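Long-range contacts in LRA-12 (Uncultured bacterium, PDB 5AEB), which is a class B3 metallo-beta-lactamase that probably uses two zinc ions to hydrolyse beta-lactam antibiotics, carbapenems among them: residues A27-Y32 and F168-K173; I181-M186 and I222-H227. All blocks are in the same frame, centred on the assembly; numbering follows the deposited sequence.

Contact 1 (A27-Y32 and F168-K173); sequences AGNLYY and FLFDTK
Asn29, which faces Thr172 across the contact, has its amide nitrogen ND2 gripped twice, by Thr44 O and by Thr151 OG1. Those two partners come from the two facing beta sheets of the metallo-beta-lactamase sandwich, and the contact sits where a hairpin of one sheet turns above strand 166-173 of the other. The hairpin reverses through a type II' turn from Ala27 to Leu30. Gly28 takes a positive phi of 56°, a conformation that favours glycine, and lies so close to the facing strand that its CA is 3.4 Å from Lys173 O. The fit of Asn29 to Thr172 is less certain. OG1 of Thr172 eclipses its own backbone nitrogen, and its methyl group is modelled impossibly close to Asn29 OD1, so the placing of these two side-chain ends is doubtful. Sounder packing lies deeper, where Phe170 turns its ring edge to the hairpin: CZ meets Leu30 CB at 4.2 Å. The Phe170 ring is carried there with CG between the backbone N and the carbonyl carbon (chi1 72°). No hydrogen bond joins the two segments, and the turn is closed from within by Leu30 N donating to Ala27 O at 2.9 Å.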
loop_
_atom_site.group_PDB
_atom_site.type_symbol
_atom_site.label_atom_id
_atom_site.label_comp_id
_atom_site.label_asym_id
_atom_site.label_seq_id
_atom_site.Cartn_x
_atom_site.Cartn_y
_atom_site.Cartn_z
ATOM N N ALA A 27 -6.508 -14.407 -1.830
ATOM C CA ALA A 27 -7.482 -14.696 -2.894
ATOM C C ALA A 27 -6.781 -14.819 -4.248
ATOM O O ALA A 27 -5.988 -13.970 -4.599
ATOM C CB ALA A 27 -8.543 -13.601 -2.944
ATOM N N GLY A 28 -7.053 -15.886 -4.995
ATOM C CA GLY A 28 -6.450 -16.051 -6.314
ATOM C C GLY A 28 -4.927 -15.994 -6.230
ATOM O O GLY A 28 -4.322 -16.679 -5.412
ATOM N N ASN A 29 -4.322 -15.139 -7.043
ATOM C CA ASN A 29 -2.891 -14.956 -7.023
ATOM C C ASN A 29 -2.396 -13.819 -6.080
ATOM O O ASN A 29 -1.244 -13.428 -6.145
ATOM C CB ASN A 29 -2.342 -14.842 -8.457
ATOM C CG ASN A 29 -2.732 -13.530 -9.152
ATOM O OD1 ASN A 29 -3.677 -12.850 -8.749
ATOM N ND2 ASN A 29 -1.995 -13.167 -10.212
ATOM N N LEU A 30 -3.255 -13.327 -5.189
ATOM C CA LEU A 30 -2.860 -12.325 -4.190
ATOM C C LEU A 30 -2.454 -12.949 -2.845
ATOM O O LEU A 30 -3.223 -13.708 -2.251
ATOM C CB LEU A 30 -3.984 -11.294 -3.960
ATOM C CG LEU A 30 -3.778 -10.273 -2.838
ATOM C CD1 LEU A 30 -2.556 -9.386 -3.109
ATOM C CD2 LEU A 30 -5.044 -9.431 -2.654
ATOM N N TYR A 31 -1.264 -12.600 -2.367
ATOM C CA TYR A 31 -0.742 -13.122 -1.110
ATOM C C TYR A 31 -0.330 -11.958 -0.229
ATOM O O TYR A 31 0.075 -10.875 -0.721
ATOM C CB TYR A 31 0.481 -14.054 -1.347
ATOM C CG TYR A 31 0.208 -15.280 -2.212
ATOM C CD1 TYR A 31 0.080 -15.163 -3.585
ATOM C CD2 TYR A 31 0.115 -16.566 -1.647
ATOM C CE1 TYR A 31 -0.179 -16.251 -4.371
ATOM C CE2 TYR A 31 -0.121 -17.689 -2.434
ATOM C CZ TYR A 31 -0.268 -17.513 -3.795
ATOM O OH TYR A 31 -0.496 -18.565 -4.632
ATOM N N TYR A 32 -0.449 -12.176 1.066
ATOM C CA TYR A 32 0.042 -11.260 2.095
ATOM C C TYR A 32 1.437 -11.682 2.519
ATOM O O TYR A 32 1.628 -12.825 3.005
ATOM C CB TYR A 32 -0.856 -11.300 3.332
ATOM C CG TYR A 32 -0.546 -10.228 4.349
ATOM C CD1 TYR A 32 0.391 -10.440 5.361
ATOM C CD2 TYR A 32 -1.186 -8.987 4.288
ATOM C CE1 TYR A 32 0.696 -9.454 6.284
ATOM C CE2 TYR A 32 -0.904 -7.986 5.214
ATOM C CZ TYR A 32 0.049 -8.223 6.216
ATOM O OH TYR A 32 0.323 -7.228 7.139
ATOM N N PHE A 168 -4.974 0.194 -5.871
ATOM C CA PHE A 168 -4.933 -0.656 -7.036
ATOM C C PHE A 168 -6.161 -1.550 -7.054
ATOM O O PHE A 168 -6.518 -2.177 -6.064
ATOM C CB PHE A 168 -3.651 -1.506 -7.110
ATOM C CG PHE A 168 -2.399 -0.699 -7.035
ATOM C CD1 PHE A 168 -1.852 -0.141 -8.180
ATOM C CD2 PHE A 168 -1.799 -0.447 -5.809
ATOM C CE1 PHE A 168 -0.697 0.642 -8.108
ATOM C CE2 PHE A 168 -0.658 0.316 -5.723
ATOM C CZ PHE A 168 -0.116 0.881 -6.877
ATOM N N LEU A 169 -6.802 -1.565 -8.207
ATOM C CA LEU A 169 -7.978 -2.361 -8.474
ATOM C C LEU A 169 -7.616 -3.389 -9.560
ATOM O O LEU A 169 -7.084 -3.025 -10.636
ATOM C CB LEU A 169 -9.082 -1.427 -8.977
ATOM C CG LEU A 169 -10.506 -1.907 -9.248
ATOM C CD1 LEU A 169 -11.134 -2.335 -7.923
ATOM C CD2 LEU A 169 -11.252 -0.699 -9.871
ATOM N N PHE A 170 -7.859 -4.668 -9.260
ATOM C CA PHE A 170 -7.564 -5.756 -10.204
ATOM C C PHE A 170 -8.374 -7.011 -9.922
ATOM O O PHE A 170 -8.778 -7.260 -8.773
ATOM C CB PHE A 170 -6.065 -6.122 -10.225
ATOM C CG PHE A 170 -5.603 -6.846 -8.998
ATOM C CD1 PHE A 170 -5.408 -6.152 -7.789
ATOM C CD2 PHE A 170 -5.363 -8.224 -9.033
ATOM C CE1 PHE A 170 -5.007 -6.815 -6.634
ATOM C CE2 PHE A 170 -4.928 -8.892 -7.885
ATOM C CZ PHE A 170 -4.758 -8.199 -6.687
ATOM N N ASP A 171 -8.592 -7.783 -10.988
ATOM C CA ASP A 171 -9.209 -9.095 -10.904
ATOM C C ASP A 171 -8.184 -10.224 -10.758
ATOM O O ASP A 171 -7.161 -10.211 -11.429
ATOM C CB ASP A 171 -10.061 -9.336 -12.150
ATOM C CG ASP A 171 -11.244 -8.424 -12.205
ATOM O OD1 ASP A 171 -11.806 -8.131 -11.128
ATOM O OD2 ASP A 171 -11.637 -7.996 -13.303
ATOM N N THR A 172 -8.454 -11.158 -9.844
ATOM C CA THR A 172 -7.796 -12.462 -9.828
ATOM C C THR A 172 -8.809 -13.573 -9.885
ATOM O O THR A 172 -9.992 -13.356 -9.637
ATOM C CB THR A 172 -7.144 -12.822 -8.491
ATOM O OG1 THR A 172 -7.304 -11.784 -7.538
ATOM C CG2 THR A 172 -5.737 -13.198 -8.671
ATOM N N LYS A 173 -8.317 -14.786 -10.099
ATOM C CA LYS A 173 -9.163 -15.958 -10.036
ATOM C C LYS A 173 -8.476 -17.123 -9.315
ATOM O O LYS A 173 -7.244 -17.266 -9.348
ATOM C CB LYS A 173 -9.596 -16.361 -11.442
ATOM C CG LYS A 173 -8.439 -16.772 -12.341
ATOM C CD LYS A 173 -8.926 -17.338 -13.667
ATOM C CE LYS A 173 -9.360 -16.254 -14.643
ATOM N NZ LYS A 173 -10.012 -16.863 -15.843
#

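Contact 2 (I181-M186 and I222-H227); sequences ILIANM and IWVASH. With ZN (zinc ion), chain C.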
loop_
_atom_site.group_PDB
_atom_site.type_symbol
_atom_site.label_atom_id
_atom_site.label_comp_id
_atom_site.label_asym_id
_atom_site.label_seq_id
_atom_site.Cartn_x
_atom_site.Cartn_y
_atom_site.Cartn_z
ATOM N N ILE A 181 -10.403 -7.210 -6.614
ATOM C CA ILE A 181 -9.687 -6.840 -5.401
ATOM C C ILE A 181 -9.323 -5.346 -5.426
ATOM O O ILE A 181 -8.800 -4.874 -6.422
ATOM C CB ILE A 181 -8.365 -7.627 -5.297
ATOM C CG1 ILE A 181 -8.600 -9.155 -5.452
ATOM C CG2 ILE A 181 -7.612 -7.238 -4.026
ATOM C CD1 ILE A 181 -8.979 -9.849 -4.163
ATOM N N LEU A 182 -9.623 -4.627 -4.338
ATOM C CA LEU A 182 -9.094 -3.277 -4.077
ATOM C C LEU A 182 -7.988 -3.323 -3.035
ATOM O O LEU A 182 -8.209 -3.738 -1.875
ATOM C CB LEU A 182 -10.190 -2.363 -3.541
ATOM C CG LEU A 182 -9.870 -0.903 -3.181
ATOM C CD1 LEU A 182 -9.370 -0.110 -4.375
ATOM C CD2 LEU A 182 -11.119 -0.273 -2.608
ATOM N N ILE A 183 -6.790 -2.933 -3.441
ATOM C CA ILE A 183 -5.732 -2.706 -2.464
ATOM C C ILE A 183 -5.841 -1.227 -2.185
ATOM O O ILE A 183 -5.428 -0.420 -3.009
ATOM C CB ILE A 183 -4.346 -3.048 -3.009
ATOM C CG1 ILE A 183 -4.281 -4.545 -3.397
ATOM C CG2 ILE A 183 -3.274 -2.642 -1.995
ATOM C CD1 ILE A 183 -2.987 -4.936 -4.078
ATOM N N ALA A 184 -6.458 -0.867 -1.054
ATOM C CA ALA A 184 -6.831 0.535 -0.841
ATOM C C ALA A 184 -5.833 1.241 0.026
ATOM O O ALA A 184 -5.337 0.685 1.044
ATOM C CB ALA A 184 -8.220 0.656 -0.211
ATOM N N ASN A 185 -5.531 2.481 -0.350
ATOM C CA ASN A 185 -4.892 3.335 0.617
ATOM C C ASN A 185 -5.950 4.189 1.324
ATOM O O ASN A 185 -6.477 5.126 0.736
ATOM C CB ASN A 185 -3.811 4.198 0.008
ATOM C CG ASN A 185 -2.898 4.738 1.076
ATOM O OD1 ASN A 185 -3.048 5.898 1.507
ATOM N ND2 ASN A 185 -2.052 3.858 1.620
ATOM N N MET A 186 -6.264 3.867 2.574
ATOM C CA MET A 186 -7.332 4.597 3.318
ATOM C C MET A 186 -6.907 6.074 3.534
ATOM O O MET A 186 -5.751 6.334 3.879
ATOM C CB MET A 186 -7.656 3.904 4.657
ATOM C CG MET A 186 -8.004 2.408 4.515
ATOM S SD MET A 186 -9.205 2.118 3.205
ATOM C CE MET A 186 -10.734 2.580 4.024
ATOM N N ILE A 222 -13.344 -7.823 -2.562
ATOM C CA ILE A 222 -12.389 -7.842 -1.454
ATOM C C ILE A 222 -11.578 -6.539 -1.415
ATOM O O ILE A 222 -11.138 -6.027 -2.461
ATOM C CB ILE A 222 -11.424 -9.053 -1.597
ATOM C CG1 ILE A 222 -12.227 -10.373 -1.468
ATOM C CG2 ILE A 222 -10.219 -8.949 -0.647
ATOM C CD1 ILE A 222 -11.404 -11.599 -1.801
ATOM N N TRP A 223 -11.446 -5.972 -0.220
ATOM C CA TRP A 223 -10.583 -4.833 -0.027
ATOM C C TRP A 223 -9.544 -5.181 0.996
ATOM O O TRP A 223 -9.816 -5.904 1.996
ATOM C CB TRP A 223 -11.349 -3.587 0.383
ATOM C CG TRP A 223 -11.961 -3.615 1.768
ATOM C CD1 TRP A 223 -13.078 -4.330 2.178
ATOM C CD2 TRP A 223 -11.519 -2.877 2.969
ATOM N NE1 TRP A 223 -13.335 -4.111 3.497
ATOM C CE2 TRP A 223 -12.442 -3.246 4.033
ATOM C CE3 TRP A 223 -10.484 -1.981 3.250
ATOM C CZ2 TRP A 223 -12.325 -2.741 5.333
ATOM C CZ3 TRP A 223 -10.382 -1.467 4.550
ATOM C CH2 TRP A 223 -11.289 -1.836 5.566
ATOM N N VAL A 224 -8.348 -4.702 0.747
ATOM C CA VAL A 224 -7.302 -4.770 1.749
ATOM C C VAL A 224 -6.712 -3.372 1.865
ATOM O O VAL A 224 -7.046 -2.483 1.063
ATOM C CB VAL A 224 -6.214 -5.806 1.380
ATOM C CG1 VAL A 224 -6.802 -7.216 1.326
ATOM C CG2 VAL A 224 -5.594 -5.423 0.044
ATOM N N ALA A 225 -5.825 -3.160 2.836
ATOM C CA ALA A 225 -5.322 -1.807 3.069
ATOM C C ALA A 225 -3.821 -1.797 3.349
ATOM O O ALA A 225 -3.186 -2.851 3.358
ATOM C CB ALA A 225 -6.127 -1.116 4.177
ATOM N N SER A 226 -3.254 -0.609 3.536
ATOM C CA SER A 226 -1.831 -0.467 3.776
ATOM C C SER A 226 -1.398 -0.959 5.176
ATOM O O SER A 226 -0.264 -1.370 5.361
ATOM C CB SER A 226 -1.419 0.984 3.563
ATOM O OG SER A 226 -1.422 1.278 2.147
ATOM N N HIS A 227 -2.309 -0.917 6.139
ATOM C CA HIS A 227 -2.055 -1.469 7.485
ATOM C C HIS A 227 -3.035 -2.580 7.758
ATOM O O HIS A 227 -4.222 -2.430 7.463
ATOM C CB HIS A 227 -2.175 -0.377 8.563
ATOM C CG HIS A 227 -1.029 0.611 8.558
ATOM N ND1 HIS A 227 -0.000 0.545 9.435
ATOM C CD2 HIS A 227 -0.789 1.722 7.757
ATOM C CE1 HIS A 227 0.892 1.534 9.147
ATOM N NE2 HIS A 227 0.395 2.264 8.142
HETATM ZN ZN ZN C . 1.266 3.722 7.030
HETATM O O HOH W 1 -4.313 2.510 4.029
HETATM O O HOH W 2 -0.368 4.654 6.884
HETATM O O HOH W 3 1.715 5.571 6.725
#
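A beta-alpha-beta crossover brings strand 222-225 alongside strand 178-184 in parallel, with helix 204-216 making the connection, and the chain beyond the second strand runs straight into the zinc site of this metallo-beta-lactamase fold. Three backbone bonds join the pair: Leu182 N to Ile222 O at 2.8 Å, Val224 N to Leu182 O, and Ala184 N to Val224 O at 2.7 Å. Leu182 thus serves Ile222 with its N-H and Val224 with its carbonyl, as parallel strands require. On the sheet face that carries the beta-branched residues, Ile181 bends at chi2 (-85°) and lays CD1 against Ile222 CB at 3.6 Å, while Ile183 CG1 rests on Val224 CG2 at 3.8 Å. The other face bears a Met-aromatic contact. Met186, bent at both chi2 and chi3, crosses Trp223 at about a right angle, its SD coming obliquely to the indole at 4.0 Å from CZ3; Trp223 NE1 is bonded to Asp250 O. Past the strands a water accepts from Met186 N at 2.8 Å and, weakly, from Ser226 N, while Ser226 OG bonds to Thr83 OG1. Next in the chain, His227 joins Asp88, His89 and two waters around a zinc ion, its ND1 bonded to Asp37 OD2 and its NE2 2.0 Å from the metal.

Strands 166-173 and 178-184 are neighbours in one sheet, so the two contacts share that sheet and touch directly: Phe170 O and Ile181 N lie 2.7 Å apart, probably hydrogen-bonded. Both are largely buried, but contact 1 sits farther from the middle of the chain and reaches solvent at Lys173, whereas every touching residue of contact 2 is buried. Contact 1 packs one sheet on the other with no bond across; contact 2 works within a sheet, through a backbone ladder. Ile181 belongs to both environments, its CG2 meeting Leu30 CD2 at 3.6 Å. Contact 1 is away from the metals, while contact 2 ends at zinc.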